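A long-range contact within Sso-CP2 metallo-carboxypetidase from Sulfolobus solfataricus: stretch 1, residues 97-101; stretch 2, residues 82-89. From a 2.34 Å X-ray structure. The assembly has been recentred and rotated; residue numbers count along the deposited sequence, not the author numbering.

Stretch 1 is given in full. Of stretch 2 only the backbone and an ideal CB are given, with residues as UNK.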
# COMPACT_ATOMS: atom_id res chain seq x y z
N ILE A 97 0.48 -28.25 22.81
CA ILE A 97 1.61 -27.37 23.05
C ILE A 97 1.43 -26.11 22.22
O ILE A 97 1.22 -26.19 21.02
CB ILE A 97 2.94 -28.02 22.64
CG1 ILE A 97 3.11 -29.37 23.34
CG2 ILE A 97 4.11 -27.10 22.98
CD1 ILE A 97 4.26 -30.19 22.79
N TYR A 98 1.51 -24.95 22.87
CA TYR A 98 1.28 -23.68 22.19
C TYR A 98 2.58 -22.91 21.99
O TYR A 98 3.14 -22.35 22.94
CB TYR A 98 0.28 -22.82 22.97
CG TYR A 98 -1.14 -23.33 22.86
CD1 TYR A 98 -1.61 -24.31 23.73
CD2 TYR A 98 -2.00 -22.85 21.89
CE1 TYR A 98 -2.91 -24.79 23.63
CE2 TYR A 98 -3.29 -23.31 21.79
CZ TYR A 98 -3.74 -24.28 22.65
OH TYR A 98 -5.03 -24.75 22.55
N ALA A 99 3.06 -22.88 20.75
CA ALA A 99 4.26 -22.14 20.42
C ALA A 99 4.37 -21.93 18.91
O ALA A 99 3.91 -22.76 18.13
CB ALA A 99 5.49 -22.87 20.93
N ARG A 100 4.95 -20.80 18.51
CA ARG A 100 5.36 -20.62 17.13
C ARG A 100 6.38 -21.71 16.80
O ARG A 100 7.34 -21.91 17.55
CB ARG A 100 5.96 -19.23 16.91
CG ARG A 100 6.78 -19.06 15.63
CD ARG A 100 5.95 -19.25 14.35
NE ARG A 100 5.17 -18.06 14.00
CZ ARG A 100 3.85 -17.95 14.06
NH1 ARG A 100 3.09 -18.96 14.47
NH2 ARG A 100 3.27 -16.81 13.71
N GLY A 101 6.17 -22.41 15.70
CA GLY A 101 7.06 -23.48 15.27
C GLY A 101 6.64 -24.88 15.68
O GLY A 101 7.35 -25.84 15.40
N UNK A 82 -2.10 -10.45 19.70
CA UNK A 82 -3.10 -11.45 19.30
C UNK A 82 -2.82 -12.82 19.92
O UNK A 82 -3.69 -13.70 19.90
CB UNK A 82 -3.14 -11.57 17.78
N UNK A 83 -1.62 -13.01 20.45
CA UNK A 83 -1.24 -14.27 21.09
C UNK A 83 -1.79 -14.36 22.52
O UNK A 83 -1.58 -13.45 23.33
CB UNK A 83 0.28 -14.41 21.10
N UNK A 84 -2.48 -15.45 22.83
CA UNK A 84 -3.03 -15.66 24.16
C UNK A 84 -1.94 -16.05 25.15
O UNK A 84 -1.99 -15.69 26.32
CB UNK A 84 -4.12 -16.74 24.12
N UNK A 85 -0.98 -16.82 24.65
CA UNK A 85 0.19 -17.22 25.43
C UNK A 85 1.41 -16.73 24.66
O UNK A 85 1.34 -16.59 23.45
CB UNK A 85 0.24 -18.73 25.66
N UNK A 86 2.51 -16.47 25.36
CA UNK A 86 3.71 -15.97 24.70
C UNK A 86 4.12 -16.92 23.58
O UNK A 86 4.15 -18.13 23.80
CB UNK A 86 4.85 -15.80 25.71
N UNK A 87 4.42 -16.38 22.38
CA UNK A 87 4.74 -17.21 21.21
C UNK A 87 5.76 -18.31 21.45
O UNK A 87 5.70 -19.32 20.75
CB UNK A 87 5.26 -16.31 20.08
N UNK A 88 6.67 -18.12 22.40
CA UNK A 88 7.72 -19.11 22.63
C UNK A 88 7.69 -19.69 24.05
O UNK A 88 8.69 -20.21 24.55
CB UNK A 88 9.09 -18.48 22.36
N UNK A 89 6.53 -19.63 24.69
CA UNK A 89 6.36 -20.22 26.01
C UNK A 89 6.29 -21.74 25.94
O UNK A 89 6.69 -22.42 26.88
CB UNK A 89 5.10 -19.67 26.68

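Position 82 has nothing of the first stretch within reach of its CB, so these atoms scarcely limit the choice. The deposited residue is Glu-82, which makes no contact here.

At position 83 the CA-to-CB bond points toward the first stretch, but the ideal CB has no atom of it within 5.5 Å. A small side chain would fall short; a large aromatic, or a long unbranched chain, could reach the backbone of Ala-99 and the folded side chain of Arg-100. The residue is Trp-83. Its indole spans the gap, bringing CZ2 to 3.6 Å from NH1 of Arg-100. The tryptophan presents its ring edge, whereas the guanidinium receives it over a face.

Position 84 is again out of reach; it is Lys-84, without a contact to the first stretch.

Position 85 points toward the first stretch, its ideal CB 4.9 Å from Tyr-98 CB. What lies ahead is the face of a tyrosine ring, electron-rich and flat, suited to a long aliphatic chain, another ring or a cation. The residue is Arg-85. Its chi1 is m and its chi2 and chi3 are t, an extended chain that lays the guanidinium flat on the ring, planes at 16°. Arg-85 CZ sits 3.7 Å from the centroid of the Tyr-98 ring and 3° off its normal, so the stack is also a cation-pi interaction.

Position 86 points away, and many side chains would fit. Ala-86 contributes through its carbonyl: the oxygen of water 1 lies 3.0 Å from Ala-86 O and 2.9 Å from Tyr-98 O, within reach of donating to either, the second bond being weak at best.

Position 87, with phi/psi of -49/-28, is the second residue of a type I turn and accommodates proline well. Its CB points sideways, 4.4 Å from Arg-100 CB, where a compact apolar group suits. Pro-87 contributes its carbonyl: Arg-100 N donates to Pro-87 O at 2.8 Å, and Ala-99 CA approaches Pro-87 O at 3.2 Å in a CA-H...O contact.

Position 88 points away, so only a side chain long enough to come back could touch the first stretch. Phe-88 does so, its CE1 reaching 4.0 Å from Arg-100 CB.

Position 89 closes the turn, its CB sideways and 5.0 Å from Tyr-98 O. A small polar residue fits. Ser-89 OG donates to Ala-86 O at 2.7 Å, reinforcing the turn's backbone bond from Ser-89 N to Ala-86 O (3.0 Å).

Stretch 2, residues 82-89: EWKRAPFS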
# COMPACT_ATOMS: atom_id res chain seq x y z
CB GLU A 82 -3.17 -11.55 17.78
CG GLU A 82 -3.93 -10.40 17.13
CD GLU A 82 -3.81 -10.40 15.61
OE1 GLU A 82 -3.19 -11.33 15.06
OE2 GLU A 82 -4.34 -9.46 14.98
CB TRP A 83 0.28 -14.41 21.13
CG TRP A 83 0.90 -14.77 19.81
CD1 TRP A 83 1.17 -13.92 18.78
CD2 TRP A 83 1.34 -16.06 19.39
NE1 TRP A 83 1.75 -14.61 17.74
CE2 TRP A 83 1.86 -15.92 18.09
CE3 TRP A 83 1.34 -17.33 19.99
CZ2 TRP A 83 2.38 -17.01 17.37
CZ3 TRP A 83 1.85 -18.40 19.27
CH2 TRP A 83 2.36 -18.23 17.98
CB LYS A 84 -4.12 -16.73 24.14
CG LYS A 84 -5.34 -16.33 23.35
CD LYS A 84 -6.43 -17.38 23.45
CE LYS A 84 -7.70 -16.93 22.75
NZ LYS A 84 -7.46 -16.60 21.32
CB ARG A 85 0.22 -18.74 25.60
CG ARG A 85 -1.10 -19.35 26.06
CD ARG A 85 -1.19 -20.82 25.70
NE ARG A 85 -2.49 -21.39 26.04
CZ ARG A 85 -3.57 -21.35 25.25
NH1 ARG A 85 -3.51 -20.77 24.06
NH2 ARG A 85 -4.70 -21.89 25.67
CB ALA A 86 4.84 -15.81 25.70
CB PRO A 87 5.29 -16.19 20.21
CG PRO A 87 4.61 -14.94 20.56
CD PRO A 87 4.44 -14.95 22.05
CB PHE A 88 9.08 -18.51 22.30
CG PHE A 88 9.22 -18.14 20.85
CD1 PHE A 88 9.45 -19.12 19.90
CD2 PHE A 88 9.09 -16.83 20.44
CE1 PHE A 88 9.57 -18.80 18.56
CE2 PHE A 88 9.21 -16.49 19.10
CZ PHE A 88 9.44 -17.48 18.15
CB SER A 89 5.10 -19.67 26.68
OG SER A 89 3.96 -19.88 25.88
O HOH W 1 1.88 -19.75 22.74
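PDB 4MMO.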